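Local coordinates for nickel ABC transporter (Nickel-binding protein) (Bacillus halodurans, PDB 3T66) that probably captures nickel or peptide-like solutes outside the cell as the extracellular binding protein of an ABC importer, and belongs to solute-binding family 5, at residues D67-T72 against K127-E132; N243-L248 against K449-L454; Y402-A407 against E417-I422. All coordinates share one frame; numbering follows the deposited sequence.

How the contacts relate
From the N terminus, contact 1 brings the turn leading into strand 70-75 against the loop that follows strand 121-126, closing a loop of 54 residues that holds two helices and strands 112-118 and 121-126; strands 70-75 and 121-126 are neighbours in a four-stranded antiparallel sheet. Contact 2 opens after contact 1 has closed, and pairs strand 240-246 with strand 451-464 across 200 residues. Contact 3 is nested inside that long loop and folds the end of helix 395-402 back on helix 416-426. Contacts 2 and 3 touch, Ile450 packing on the ring of Tyr402. Contact 1 stands apart, its nearest atoms about 18 Å from contact 2 and about 8 Å from contact 3.

Contact 1 of 3, residues D67-T72 against K127-E132; sequences DGQHWT and KEPFPE
Gly68 and Phe130 join the Asx turn just before strand 70-75 to the loop that follows strand 121-126, in the four-stranded antiparallel sheet where these two strands are neighbours. The backbone link is a single hydrogen bond from Phe130 N to Gly68 O, 2.9 Å long and nearly straight at 163°, with the donor standing above the carbonyl plane. Within 67-72, Asp67 OD1 shapes the turn by accepting from both Gln69 N and His70 N, each at 2.8 Å. The first donor sits above the carboxylate plane, the second on its syn side.

Packing comes from Gln69 and Pro129. With CG anti to the backbone N (chi1 178°) and the rest of the chain extended, Gln69 runs past the proline, its CB 3.9 Å from Pro129 CA and its terminal amide beside the CG and CD carbons of the pyrrolidine ring. The indole of Trp71, also buried, turns its edge to the loop, where CZ2 and CH2 meet Phe130 O and Pro131 O near the ring plane. Phe133 meets the same ring, the two planes inclined at about 45°. Trp71 NE1 also gives a weak bond to Gly68 O, and Trp71 CH2 lies 3.8 Å from Pro131 O.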
loop_
_atom_site.group_PDB
_atom_site.type_symbol
_atom_site.label_atom_id
_atom_site.label_comp_id
_atom_site.label_asym_id
_atom_site.label_seq_id
_atom_site.Cartn_x
_atom_site.Cartn_y
_atom_site.Cartn_z
ATOM N N ASP A 67 25.525 -9.802 5.649
ATOM C CA ASP A 67 24.928 -10.018 6.971
ATOM C C ASP A 67 23.702 -9.161 7.299
ATOM O O ASP A 67 23.227 -9.240 8.418
ATOM C CB ASP A 67 25.954 -9.593 8.012
ATOM C CG ASP A 67 26.247 -8.060 7.957
ATOM O OD1 ASP A 67 25.830 -7.339 6.989
ATOM O OD2 ASP A 67 26.925 -7.563 8.880
ATOM N N GLY A 68 23.270 -8.263 6.402
ATOM C CA GLY A 68 22.106 -7.410 6.668
ATOM C C GLY A 68 22.361 -6.209 7.567
ATOM O O GLY A 68 21.454 -5.414 7.857
ATOM N N GLN A 69 23.595 -6.062 8.021
ATOM C CA GLN A 69 23.936 -4.924 8.859
ATOM C C GLN A 69 24.901 -3.991 8.141
ATOM O O GLN A 69 24.764 -2.763 8.205
ATOM C CB GLN A 69 24.533 -5.391 10.172
ATOM C CG GLN A 69 24.944 -4.232 11.061
ATOM C CD GLN A 69 25.080 -4.599 12.523
ATOM O OE1 GLN A 69 25.152 -3.726 13.377
ATOM N NE2 GLN A 69 25.102 -5.889 12.817
ATOM N N HIS A 70 25.869 -4.572 7.449
ATOM C CA HIS A 70 26.781 -3.778 6.655
ATOM C C HIS A 70 26.340 -3.856 5.216
ATOM O O HIS A 70 26.400 -4.918 4.582
ATOM C CB HIS A 70 28.222 -4.220 6.879
ATOM C CG HIS A 70 28.589 -4.256 8.328
ATOM N ND1 HIS A 70 29.219 -3.205 8.969
ATOM C CD2 HIS A 70 28.361 -5.193 9.276
ATOM C CE1 HIS A 70 29.385 -3.504 10.243
ATOM N NE2 HIS A 70 28.859 -4.699 10.459
ATOM N N TRP A 71 25.845 -2.710 4.757
ATOM C CA TRP A 71 25.226 -2.577 3.471
ATOM C C TRP A 71 26.120 -1.766 2.607
ATOM O O TRP A 71 26.750 -0.827 3.084
ATOM C CB TRP A 71 23.916 -1.823 3.601
ATOM C CG TRP A 71 22.942 -2.566 4.323
ATOM C CD1 TRP A 71 22.735 -2.555 5.670
ATOM C CD2 TRP A 71 22.036 -3.497 3.774
ATOM N NE1 TRP A 71 21.735 -3.412 5.992
ATOM C CE2 TRP A 71 21.279 -4.014 4.849
ATOM C CE3 TRP A 71 21.784 -3.958 2.473
ATOM C CZ2 TRP A 71 20.267 -4.982 4.671
ATOM C CZ3 TRP A 71 20.762 -4.926 2.278
ATOM C CH2 TRP A 71 20.014 -5.420 3.379
ATOM N N THR A 72 26.149 -2.085 1.323
ATOM C CA THR A 72 26.961 -1.338 0.385
ATOM C C THR A 72 26.109 -0.918 -0.777
ATOM O O THR A 72 25.480 -1.769 -1.413
ATOM C CB THR A 72 28.078 -2.232 -0.169
ATOM O OG1 THR A 72 29.094 -2.386 0.823
ATOM C CG2 THR A 72 28.667 -1.631 -1.435
ATOM N N LYS A 127 21.878 0.064 12.943
ATOM C CA LYS A 127 22.158 -0.107 14.376
ATOM C C LYS A 127 22.455 -1.562 14.778
ATOM O O LYS A 127 23.424 -1.886 15.610
ATOM C CB LYS A 127 21.042 0.524 15.168
ATOM C CG LYS A 127 21.191 2.058 15.104
ATOM C CD LYS A 127 19.864 2.848 15.080
ATOM C CE LYS A 127 20.117 4.339 15.187
ATOM N NZ LYS A 127 18.801 4.982 15.418
ATOM N N GLU A 128 21.678 -2.384 14.068
ATOM C CA GLU A 128 21.522 -3.822 14.209
ATOM C C GLU A 128 21.153 -4.423 12.844
ATOM O O GLU A 128 20.611 -3.734 11.977
ATOM C CB GLU A 128 20.344 -4.121 15.143
ATOM C CG GLU A 128 18.950 -3.652 14.623
ATOM C CD GLU A 128 17.838 -3.818 15.667
ATOM O OE1 GLU A 128 16.799 -4.439 15.354
ATOM O OE2 GLU A 128 17.980 -3.324 16.818
ATOM N N PRO A 129 21.363 -5.733 12.682
ATOM C CA PRO A 129 20.986 -6.370 11.435
ATOM C C PRO A 129 19.547 -6.018 11.053
ATOM O O PRO A 129 18.602 -6.280 11.811
ATOM C CB PRO A 129 21.094 -7.861 11.768
ATOM C CG PRO A 129 22.035 -7.928 12.944
ATOM C CD PRO A 129 21.703 -6.717 13.729
ATOM N N PHE A 130 19.403 -5.436 9.875
ATOM C CA PHE A 130 18.141 -4.946 9.367
ATOM C C PHE A 130 17.944 -5.529 7.960
ATOM O O PHE A 130 18.295 -4.911 6.953
ATOM C CB PHE A 130 18.214 -3.419 9.325
ATOM C CG PHE A 130 16.890 -2.738 9.107
ATOM C CD1 PHE A 130 16.824 -1.351 9.031
ATOM C CD2 PHE A 130 15.717 -3.463 8.951
ATOM C CE1 PHE A 130 15.609 -0.694 8.851
ATOM C CE2 PHE A 130 14.491 -2.801 8.759
ATOM C CZ PHE A 130 14.442 -1.422 8.711
ATOM N N PRO A 131 17.422 -6.746 7.885
ATOM C CA PRO A 131 17.313 -7.420 6.613
ATOM C C PRO A 131 16.447 -6.643 5.697
ATOM O O PRO A 131 16.647 -6.685 4.489
ATOM C CB PRO A 131 16.594 -8.699 6.954
ATOM C CG PRO A 131 17.007 -8.985 8.318
ATOM C CD PRO A 131 17.128 -7.644 9.012
ATOM N N GLU A 132 15.485 -5.915 6.236
ATOM C CA GLU A 132 14.583 -5.251 5.334
ATOM C C GLU A 132 14.988 -3.824 5.118
ATOM O O GLU A 132 14.184 -3.019 4.672
ATOM C CB GLU A 132 13.126 -5.421 5.752
ATOM C CG GLU A 132 12.823 -5.382 7.239
ATOM C CD GLU A 132 13.061 -6.710 8.017
ATOM O OE1 GLU A 132 12.060 -7.415 8.363
ATOM O OE2 GLU A 132 14.239 -7.011 8.314
#

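Contact 2 of 3, residues N243-L248 against K449-L454; sequences NLTMNL and KIHSFL
His451 and Met246 meet at the end of an antiparallel strand pair, 240-246 with 451-464. The contact is buried, in a protein of solute-binding family 5; strand 381-387 pairs with the other edge of 240-246, and helix 256-265 packs on Leu244 and Met246. Leu244 and Ser452 form the hydrogen-bonded pair: Ser452 N reaches Leu244 O at 3.2 Å and almost straight, whereas the return bond, Leu244 N to Ser452 O, is bent and less certain, because the placing of that oxygen is doubtful.

The His451 side chain starts with CB 3.6 Å from Leu244 O. Its CG, anti to the carbonyl carbon (chi1 -59°), lies near Thr245 CA. ND1 accepts from Met246 N at 3.0 Å and 167°, the donor tilted somewhat from the ring plane, and the imidazole thus takes the place of a backbone acceptor. Farther round, CE1 touches Thr245 CG2 at 3.6 Å, the two side chains lying side by side and pointing the same way. CD2 packs on Tyr402 OH, from the end of helix 395-402. Ile450 CG2 covers one face of the ring, toward its rim. An alanine in place of His451 would probably leave Met246 N without this acceptor and open a gap beside Thr245 CG2.

Met246 slides past the histidine in the opposite direction, and its SD comes 3.7 Å from Ile450 O. On the face with Thr245 and His451, Asn243 lies alongside Phe453, amide and ring planes 88° apart. Thr245 OG1 donates to Asn243 OD1, which helps set the amide's turn; Asn243 ND2 lies 3.5 Å from Phe453 CE1.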
loop_
_atom_site.group_PDB
_atom_site.type_symbol
_atom_site.label_atom_id
_atom_site.label_comp_id
_atom_site.label_asym_id
_atom_site.label_seq_id
_atom_site.Cartn_x
_atom_site.Cartn_y
_atom_site.Cartn_z
ATOM N N ASN A 243 -10.040 -7.363 5.016
ATOM C CA ASN A 243 -10.316 -8.694 5.490
ATOM C C ASN A 243 -11.210 -8.724 6.696
ATOM O O ASN A 243 -11.399 -7.717 7.389
ATOM C CB ASN A 243 -9.000 -9.376 5.871
ATOM C CG ASN A 243 -8.249 -8.623 6.946
ATOM O OD1 ASN A 243 -8.767 -8.368 8.032
ATOM N ND2 ASN A 243 -7.013 -8.246 6.640
ATOM N N LEU A 244 -11.736 -9.904 6.965
ATOM C CA LEU A 244 -12.219 -10.234 8.307
ATOM C C LEU A 244 -11.053 -10.773 9.124
ATOM O O LEU A 244 -10.673 -11.931 8.966
ATOM C CB LEU A 244 -13.328 -11.299 8.264
ATOM C CG LEU A 244 -14.593 -10.996 7.473
ATOM C CD1 LEU A 244 -15.582 -12.135 7.585
ATOM C CD2 LEU A 244 -15.153 -9.734 8.011
ATOM N N THR A 245 -10.487 -9.945 9.990
ATOM C CA THR A 245 -9.514 -10.437 10.957
ATOM C C THR A 245 -10.224 -11.204 12.091
ATOM O O THR A 245 -11.123 -10.652 12.742
ATOM C CB THR A 245 -8.700 -9.283 11.549
ATOM O OG1 THR A 245 -7.910 -8.669 10.520
ATOM C CG2 THR A 245 -7.791 -9.776 12.683
ATOM N N MET A 246 -9.793 -12.445 12.331
ATOM C CA MET A 246 -10.373 -13.363 13.337
ATOM C C MET A 246 -9.712 -13.308 14.708
ATOM O O MET A 246 -8.584 -12.850 14.827
ATOM C CB MET A 246 -10.282 -14.789 12.818
ATOM C CG MET A 246 -10.868 -14.902 11.436
ATOM S SD MET A 246 -10.664 -16.528 10.763
ATOM C CE MET A 246 -11.709 -16.443 9.311
ATOM N N ASN A 247 -10.426 -13.763 15.735
ATOM C CA ASN A 247 -9.904 -13.833 17.106
ATOM C C ASN A 247 -9.807 -15.288 17.605
ATOM O O ASN A 247 -10.779 -15.830 18.132
ATOM C CB ASN A 247 -10.765 -13.014 18.060
ATOM C CG ASN A 247 -10.289 -13.089 19.516
ATOM O OD1 ASN A 247 -9.361 -13.839 19.853
ATOM N ND2 ASN A 247 -10.931 -12.298 20.391
ATOM N N LEU A 248 -8.626 -15.892 17.461
ATOM C CA LEU A 248 -8.416 -17.290 17.799
ATOM C C LEU A 248 -8.393 -17.641 19.306
ATOM O O LEU A 248 -8.298 -18.824 19.681
ATOM C CB LEU A 248 -7.118 -17.756 17.178
ATOM C CG LEU A 248 -6.788 -17.524 15.716
ATOM C CD1 LEU A 248 -5.507 -18.321 15.464
ATOM C CD2 LEU A 248 -7.913 -17.980 14.837
ATOM N N LYS A 449 -6.189 -21.223 7.060
ATOM C CA LYS A 449 -7.153 -20.116 7.004
ATOM C C LYS A 449 -7.095 -19.140 8.162
ATOM O O LYS A 449 -8.093 -18.915 8.807
ATOM C CB LYS A 449 -8.566 -20.656 6.862
ATOM C CG LYS A 449 -9.522 -19.696 6.173
ATOM C CD LYS A 449 -9.010 -19.205 4.806
ATOM C CE LYS A 449 -9.302 -20.217 3.687
ATOM N NZ LYS A 449 -8.859 -19.775 2.330
ATOM N N ILE A 450 -5.941 -18.544 8.426
ATOM C CA ILE A 450 -5.848 -17.644 9.563
ATOM C C ILE A 450 -6.604 -16.323 9.438
ATOM O O ILE A 450 -7.079 -15.811 10.419
ATOM C CB ILE A 450 -4.426 -17.468 10.089
ATOM C CG1 ILE A 450 -4.111 -18.579 11.068
ATOM C CG2 ILE A 450 -4.288 -16.206 10.879
ATOM C CD1 ILE A 450 -3.331 -19.662 10.509
ATOM N N HIS A 451 -6.834 -15.760 8.284
ATOM C CA HIS A 451 -7.940 -14.794 8.301
ATOM C C HIS A 451 -8.710 -14.888 7.010
ATOM O O HIS A 451 -8.433 -15.755 6.194
ATOM C CB HIS A 451 -7.433 -13.397 8.507
ATOM C CG HIS A 451 -6.660 -13.203 9.769
ATOM N ND1 HIS A 451 -7.256 -13.213 11.013
ATOM C CD2 HIS A 451 -5.346 -12.935 9.982
ATOM C CE1 HIS A 451 -6.344 -12.957 11.938
ATOM N NE2 HIS A 451 -5.178 -12.781 11.340
ATOM N N SER A 452 -9.678 -14.021 6.798
ATOM C CA SER A 452 -10.386 -14.109 5.541
ATOM C C SER A 452 -10.078 -12.874 4.778
ATOM O O SER A 452 -10.361 -11.785 5.255
ATOM C CB SER A 452 -11.900 -14.212 5.744
ATOM O OG SER A 452 -12.558 -14.558 4.520
ATOM N N PHE A 453 -9.509 -13.027 3.593
ATOM C CA PHE A 453 -9.159 -11.854 2.811
ATOM C C PHE A 453 -10.203 -11.610 1.765
ATOM O O PHE A 453 -10.444 -12.464 0.908
ATOM C CB PHE A 453 -7.750 -11.973 2.239
ATOM C CG PHE A 453 -6.721 -12.035 3.295
ATOM C CD1 PHE A 453 -6.310 -10.866 3.944
ATOM C CD2 PHE A 453 -6.247 -13.250 3.732
ATOM C CE1 PHE A 453 -5.373 -10.894 4.985
ATOM C CE2 PHE A 453 -5.322 -13.320 4.779
ATOM C CZ PHE A 453 -4.881 -12.132 5.415
ATOM N N LEU A 454 -10.830 -10.435 1.878
ATOM C CA LEU A 454 -11.978 -10.035 1.084
ATOM C C LEU A 454 -11.608 -9.339 -0.202
ATOM O O LEU A 454 -11.654 -9.931 -1.280
ATOM C CB LEU A 454 -12.835 -9.114 1.920
ATOM C CG LEU A 454 -13.264 -9.773 3.220
ATOM C CD1 LEU A 454 -13.863 -8.711 4.147
ATOM C CD2 LEU A 454 -14.257 -10.874 2.899
#

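Contact 3 of 3, residues Y402-A407 against E417-I422; sequences YHPTGA and ELTGII
Tyr402 and Ile422 meet where the C-terminal end of helix 395-402 runs into a type I beta turn, His403 to Gly406, that packs against helix 416-426. Tyr402 presents its CB to the helix, 3.6 Å from Ile422 CD1 and 3.9 Å from Leu418 CD2. Its CG is anti to the carbonyl carbon (chi1 -66°), and the ring beyond leads away from this helix, with Tyr402 OH bonded to Tyr397 OH within its own helix. Leu418 CD2 also approaches the ring at CD1, obliquely.

His403, the first residue to leave helical geometry, crosses Thr419 at about a right angle, its CD2 and NE2 both 3.9 Å from Thr419 CG2. Pro404 CD covers one face of the imidazole toward its rim. Pro404 and Thr419 reach toward each other tip to tip, with Thr419 OG1 3.1 Å from Pro404 CD; the threonine hydroxyl is already bonded to Asp415 O, one turn earlier in the chain.

The imidazole is held by its other nitrogen: Thr405 N donates to His403 ND1 at 2.7 Å, lying almost in the ring plane. Gly406 N closes the turn on His403 O, which also accepts from Asn409 ND2.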
loop_
_atom_site.group_PDB
_atom_site.type_symbol
_atom_site.label_atom_id
_atom_site.label_comp_id
_atom_site.label_asym_id
_atom_site.label_seq_id
_atom_site.Cartn_x
_atom_site.Cartn_y
_atom_site.Cartn_z
ATOM N N TYR A 402 1.250 -11.995 12.801
ATOM C CA TYR A 402 1.253 -13.436 12.924
ATOM C C TYR A 402 2.233 -13.963 13.938
ATOM O O TYR A 402 1.993 -14.992 14.535
ATOM C CB TYR A 402 1.541 -14.040 11.564
ATOM C CG TYR A 402 0.446 -13.759 10.589
ATOM C CD1 TYR A 402 -0.799 -14.391 10.726
ATOM C CD2 TYR A 402 0.633 -12.855 9.545
ATOM C CE1 TYR A 402 -1.832 -14.147 9.843
ATOM C CE2 TYR A 402 -0.386 -12.590 8.650
ATOM C CZ TYR A 402 -1.627 -13.247 8.803
ATOM O OH TYR A 402 -2.668 -13.011 7.931
ATOM N N HIS A 403 3.352 -13.281 14.132
ATOM C CA HIS A 403 4.307 -13.788 15.095
ATOM C C HIS A 403 3.779 -13.585 16.514
ATOM O O HIS A 403 3.205 -12.546 16.798
ATOM C CB HIS A 403 5.654 -13.138 14.919
ATOM C CG HIS A 403 6.690 -13.699 15.823
ATOM N ND1 HIS A 403 6.666 -13.499 17.189
ATOM C CD2 HIS A 403 7.764 -14.478 15.575
ATOM C CE1 HIS A 403 7.688 -14.126 17.742
ATOM N NE2 HIS A 403 8.377 -14.716 16.783
ATOM N N PRO A 404 3.942 -14.594 17.402
ATOM C CA PRO A 404 3.565 -14.475 18.830
ATOM C C PRO A 404 3.865 -13.095 19.433
ATOM O O PRO A 404 3.031 -12.544 20.119
ATOM C CB PRO A 404 4.438 -15.546 19.518
ATOM C CG PRO A 404 4.837 -16.539 18.409
ATOM C CD PRO A 404 4.375 -15.971 17.075
ATOM N N THR A 405 5.043 -12.547 19.145
ATOM C CA THR A 405 5.497 -11.267 19.678
ATOM C C THR A 405 4.902 -10.066 18.918
ATOM O O THR A 405 5.094 -8.920 19.298
ATOM C CB THR A 405 7.056 -11.199 19.609
ATOM N N GLY A 406 4.211 -10.333 17.843
ATOM C CA GLY A 406 3.859 -9.271 16.949
ATOM C C GLY A 406 3.032 -8.149 17.498
ATOM O O GLY A 406 2.055 -8.346 18.159
ATOM N N ALA A 407 3.401 -6.951 17.105
ATOM C CA ALA A 407 2.862 -5.727 17.636
ATOM C C ALA A 407 1.402 -5.621 17.382
ATOM O O ALA A 407 0.669 -5.081 18.174
ATOM C CB ALA A 407 3.546 -4.582 17.015
ATOM N N GLU A 417 4.631 -23.713 13.387
ATOM C CA GLU A 417 5.108 -23.878 12.005
ATOM C C GLU A 417 5.308 -22.507 11.304
ATOM O O GLU A 417 6.423 -22.173 10.898
ATOM C CB GLU A 417 4.217 -24.841 11.198
ATOM C CG GLU A 417 4.251 -24.618 9.692
ATOM C CD GLU A 417 3.827 -25.840 8.873
ATOM O OE1 GLU A 417 4.570 -26.158 7.922
ATOM O OE2 GLU A 417 2.766 -26.479 9.150
ATOM N N LEU A 418 4.232 -21.722 11.214
ATOM C CA LEU A 418 4.279 -20.311 10.839
ATOM C C LEU A 418 5.377 -19.481 11.521
ATOM O O LEU A 418 6.209 -18.865 10.856
ATOM C CB LEU A 418 2.922 -19.646 11.085
ATOM C CG LEU A 418 2.715 -18.247 10.511
ATOM C CD1 LEU A 418 3.099 -18.170 9.055
ATOM C CD2 LEU A 418 1.264 -17.867 10.638
ATOM N N THR A 419 5.370 -19.451 12.839
ATOM C CA THR A 419 6.432 -18.808 13.532
ATOM C C THR A 419 7.791 -19.279 13.035
ATOM O O THR A 419 8.760 -18.488 12.951
ATOM C CB THR A 419 6.260 -19.037 14.970
ATOM O OG1 THR A 419 4.968 -18.509 15.322
ATOM C CG2 THR A 419 7.420 -18.355 15.785
ATOM N N GLY A 420 7.845 -20.551 12.648
ATOM C CA GLY A 420 9.063 -21.110 12.066
ATOM C C GLY A 420 9.521 -20.235 10.911
ATOM O O GLY A 420 10.654 -19.737 10.863
ATOM N N ILE A 421 8.603 -20.022 9.980
ATOM C CA ILE A 421 8.941 -19.385 8.736
ATOM C C ILE A 421 9.304 -17.954 9.020
ATOM O O ILE A 421 10.356 -17.474 8.595
ATOM C CB ILE A 421 7.794 -19.491 7.750
ATOM C CG1 ILE A 421 7.401 -20.958 7.577
ATOM C CG2 ILE A 421 8.227 -18.927 6.428
ATOM C CD1 ILE A 421 6.132 -21.183 6.788
ATOM N N ILE A 422 8.452 -17.286 9.783
ATOM C CA ILE A 422 8.651 -15.854 10.032
ATOM C C ILE A 422 10.010 -15.652 10.665
ATOM O O ILE A 422 10.754 -14.785 10.246
ATOM C CB ILE A 422 7.484 -15.178 10.811
ATOM C CG1 ILE A 422 6.209 -15.246 9.957
ATOM C CG2 ILE A 422 7.853 -13.730 11.195
ATOM C CD1 ILE A 422 4.897 -15.180 10.737
#